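Local coordinates for protein fimbrin (Schizosaccharomyces pombe, PDB 1RT8) that binds and crosslinks actin filaments, associates with the actin structures that develop and maintain cell polarity, and plays roles in cytokinesis, mating and spore formation, at residues G283-E286 and A287-T291; A497-P500 and R501-L504. All coordinates share one frame; numbering follows the deposited sequence.

Contact 1 (G283-E286 and A287-T291); sequences GERE and ARVFT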
# COMPACT_ATOMS: atom_id res chain seq x y z
N GLY A 283 15.19 -5.31 -11.38
CA GLY A 283 15.75 -5.07 -10.07
C GLY A 283 14.89 -4.15 -9.24
O GLY A 283 14.69 -4.38 -8.04
N GLU A 284 14.38 -3.08 -9.86
CA GLU A 284 13.53 -2.13 -9.14
C GLU A 284 12.22 -2.78 -8.71
O GLU A 284 11.74 -2.54 -7.60
CB GLU A 284 13.21 -0.91 -10.01
CG GLU A 284 14.37 0.08 -10.19
CD GLU A 284 14.98 0.52 -8.88
OE1 GLU A 284 14.23 0.90 -7.95
OE2 GLU A 284 16.23 0.51 -8.76
N ARG A 285 11.65 -3.61 -9.58
CA ARG A 285 10.39 -4.28 -9.25
C ARG A 285 10.55 -5.23 -8.07
O ARG A 285 9.72 -5.23 -7.16
CB ARG A 285 9.85 -5.03 -10.47
CG ARG A 285 9.22 -4.11 -11.53
CD ARG A 285 8.10 -3.30 -10.92
NE ARG A 285 7.08 -4.16 -10.31
CZ ARG A 285 6.37 -3.83 -9.24
NH1 ARG A 285 6.56 -2.66 -8.65
NH2 ARG A 285 5.48 -4.68 -8.73
N GLU A 286 11.61 -6.03 -8.09
CA GLU A 286 11.85 -6.95 -6.99
C GLU A 286 11.97 -6.15 -5.70
O GLU A 286 11.40 -6.52 -4.68
CB GLU A 286 13.14 -7.77 -7.22
CG GLU A 286 13.11 -8.68 -8.44
CD GLU A 286 14.32 -9.60 -8.53
OE1 GLU A 286 15.41 -9.20 -8.10
OE2 GLU A 286 14.18 -10.72 -9.06
N ALA A 287 12.71 -5.05 -5.77
CA ALA A 287 12.91 -4.19 -4.60
C ALA A 287 11.57 -3.71 -4.04
O ALA A 287 11.37 -3.73 -2.82
CB ALA A 287 13.79 -2.98 -4.97
N ARG A 288 10.66 -3.29 -4.91
CA ARG A 288 9.35 -2.81 -4.48
C ARG A 288 8.49 -3.94 -3.93
O ARG A 288 7.74 -3.73 -2.98
CB ARG A 288 8.63 -2.11 -5.63
CG ARG A 288 9.04 -0.65 -5.81
CD ARG A 288 8.54 -0.07 -7.13
NE ARG A 288 8.97 1.31 -7.34
CZ ARG A 288 8.49 2.37 -6.67
NH1 ARG A 288 7.55 2.20 -5.75
NH2 ARG A 288 8.94 3.59 -6.93
N VAL A 289 8.60 -5.13 -4.52
CA VAL A 289 7.84 -6.30 -4.06
C VAL A 289 8.37 -6.75 -2.70
O VAL A 289 7.59 -7.05 -1.79
CB VAL A 289 7.95 -7.47 -5.06
CG1 VAL A 289 7.35 -8.74 -4.45
CG2 VAL A 289 7.22 -7.12 -6.36
N PHE A 290 9.69 -6.81 -2.56
CA PHE A 290 10.32 -7.23 -1.31
C PHE A 290 10.03 -6.20 -0.22
O PHE A 290 9.86 -6.57 0.95
CB PHE A 290 11.85 -7.37 -1.49
CG PHE A 290 12.26 -8.50 -2.40
CD1 PHE A 290 13.59 -8.65 -2.78
CD2 PHE A 290 11.33 -9.41 -2.88
CE1 PHE A 290 13.99 -9.69 -3.61
CE2 PHE A 290 11.72 -10.46 -3.72
CZ PHE A 290 13.06 -10.60 -4.08
N THR A 291 9.97 -4.93 -0.60
CA THR A 291 9.68 -3.86 0.35
C THR A 291 8.28 -4.07 0.92
O THR A 291 8.08 -3.96 2.13
CB THR A 291 9.72 -2.46 -0.31
OG1 THR A 291 11.08 -2.11 -0.60
CG2 THR A 291 9.12 -1.40 0.61
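The ring of F290 lies over the carbonyl of E286 one turn earlier: E286 O sits 3.1 Å from F290 CG, over one face and offset toward the rim. That same oxygen takes the N-H of F290 at 2.7 Å (E286 O to F290 N) in a rather straight bond, 166° at the hydrogen, so one residue both bonds and roofs it. F290 also touches F306 of helix 306-309 and L383, V386 and M390 of helix 379-397. With an alanine here, E286 O would probably lose its hydrophobic lid and a gap would open against L383, V386 and M390.

Backbone bonds of the same i to i+4 kind join A287 N to G283 O, R288 N to E284 O, and V289 N to R285 O (2.9 Å). They belong to the early turns of helix 282-296, in the third calponin-homology domain of the chain, within the second actin-binding region. A287 O receives two donors from opposite faces of its plane: T291 N, and T291 OG1 at 2.8 Å from A287 O, which ties the threonine side chain back to its own helix.

In van der Waals contact, V289 keeps CG2 beside its backbone N (CG1 anti, chi1 171°), which brings that methyl to 3.2 Å from R285 O and 3.8 Å from R285 NH2. R285 bends at chi2 and chi3 and folds along the helix, its guanidinium meeting R288 CD edge-on, 3.6 Å from R285 NH1.

The charged ends of R285 and E284 pair outside this helix. R285 NH2 forms a salt bridge with D494, which probably offsets the nearby like charge of R288, and E284 OE2 forms one with R379.

Contact 2 (A497-P500 and R501-L504); sequences AVRP and RLVL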
# COMPACT_ATOMS: atom_id res chain seq x y z
N ALA A 497 5.99 -9.48 -17.86
CA ALA A 497 7.41 -9.38 -18.14
C ALA A 497 8.16 -10.66 -17.73
O ALA A 497 9.37 -10.78 -17.91
CB ALA A 497 7.99 -8.17 -17.40
N VAL A 498 7.43 -11.61 -17.15
CA VAL A 498 7.99 -12.88 -16.70
C VAL A 498 9.23 -12.74 -15.82
O VAL A 498 10.28 -13.31 -16.13
CB VAL A 498 8.33 -13.79 -17.90
CG1 VAL A 498 8.60 -15.21 -17.41
CG2 VAL A 498 7.19 -13.80 -18.90
N ARG A 499 9.11 -11.98 -14.74
CA ARG A 499 10.22 -11.80 -13.81
C ARG A 499 10.13 -13.06 -12.94
O ARG A 499 9.30 -13.15 -12.05
CB ARG A 499 10.00 -10.51 -13.03
CG ARG A 499 10.04 -9.30 -13.99
CD ARG A 499 9.59 -7.96 -13.40
NE ARG A 499 9.89 -6.88 -14.34
CZ ARG A 499 9.04 -5.92 -14.69
NH1 ARG A 499 7.81 -5.88 -14.17
NH2 ARG A 499 9.41 -5.00 -15.58
N PRO A 500 11.00 -14.05 -13.21
CA PRO A 500 11.09 -15.34 -12.53
C PRO A 500 10.83 -15.42 -11.03
O PRO A 500 10.01 -16.22 -10.60
CB PRO A 500 12.47 -15.87 -12.93
CG PRO A 500 13.22 -14.62 -13.30
CD PRO A 500 12.20 -13.83 -14.04
N ARG A 501 11.54 -14.63 -10.23
CA ARG A 501 11.33 -14.68 -8.79
C ARG A 501 9.94 -14.20 -8.40
O ARG A 501 9.33 -14.69 -7.45
CB ARG A 501 12.36 -13.83 -8.06
CG ARG A 501 13.78 -14.30 -8.22
CD ARG A 501 14.70 -13.33 -7.55
NE ARG A 501 16.06 -13.83 -7.51
CZ ARG A 501 17.11 -13.09 -7.17
NH1 ARG A 501 16.95 -11.82 -6.84
NH2 ARG A 501 18.31 -13.64 -7.13
N LEU A 502 9.43 -13.22 -9.15
CA LEU A 502 8.12 -12.68 -8.83
C LEU A 502 7.04 -13.65 -9.28
O LEU A 502 5.99 -13.75 -8.64
CB LEU A 502 7.95 -11.30 -9.46
CG LEU A 502 9.08 -10.32 -9.07
CD1 LEU A 502 8.78 -8.90 -9.57
CD2 LEU A 502 9.24 -10.31 -7.56
N VAL A 503 7.29 -14.38 -10.36
CA VAL A 503 6.32 -15.36 -10.82
C VAL A 503 6.26 -16.48 -9.77
O VAL A 503 5.18 -16.95 -9.43
CB VAL A 503 6.70 -15.99 -12.18
CG1 VAL A 503 5.83 -17.23 -12.45
CG2 VAL A 503 6.51 -14.96 -13.31
N LEU A 504 7.41 -16.88 -9.26
CA LEU A 504 7.43 -17.96 -8.27
C LEU A 504 6.71 -17.54 -6.99
O LEU A 504 5.99 -18.34 -6.39
CB LEU A 504 8.88 -18.39 -7.98
CG LEU A 504 9.07 -19.66 -7.12
CD1 LEU A 504 10.44 -20.30 -7.38
CD2 LEU A 504 8.90 -19.30 -5.67
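R499 is the N-cap of helix 500-511, reached through a short turn in which V498, with positive phi, closes the preceding helix 492-496 in a Schellman motif. One atom begins the new helix: R499 O accepts V503 N at 2.9 Å in the plane of its carbonyl, and also a weak, bent bond from L502 N, 122° at the hydrogen. P500 occupies the first helical turn, where its missing N-H costs no helix bond, and its own carbonyl already serves the next register, P500 O to L504 N at 3.0 Å.

Side chains also pack around the cap. R499 and L502 run side by side in the same direction; L502 CD1 lies 4.0 Å from both CB and CD of R499, and this follows from L502 CG being set beside its backbone N (chi1 -54°), which turns the isobutyl group back over the cap residue. V503 CG2 packs on the cap carbonyl, 3.6 Å from R499 O.

The extended chain of R499 then carries its guanidinium back past A497, whose CB stands 3.7 Å above the centre of one face. Salt bridges from R499 NH1 to D494 and E493 hold it against helix 492-496. R501 leads off elsewhere and makes a cation-pi contact with W387, while L504 is buried against helices 379-397 and 410-421. A short helix followed at once by a longer, capped one is consistent with the closing end of a calponin-homology domain, here the fourth.

How the contacts relate
The two contacts lie in different calponin-homology domains, the third and the fourth, yet meet across their interface, with centres about 12 Å apart. Contact 1 lies in the opening turns of a helix, past its first residue, and relies on regular backbone bonds with an aromatic face over a carbonyl; contact 2 is a helix start, governed by one cap carbonyl. Both are partly buried, contact 2 being farther from the centre of the chain. Between them the chemistry is mixed: V289 CG2 and R285 CB touch the methyls of L502, R285 CG packs on R499 NH1, and E286 OE1 forms a long, weak ion pair with R501 NH1. D494 binds R285 and R499 alike, joining both contacts to helix 492-496.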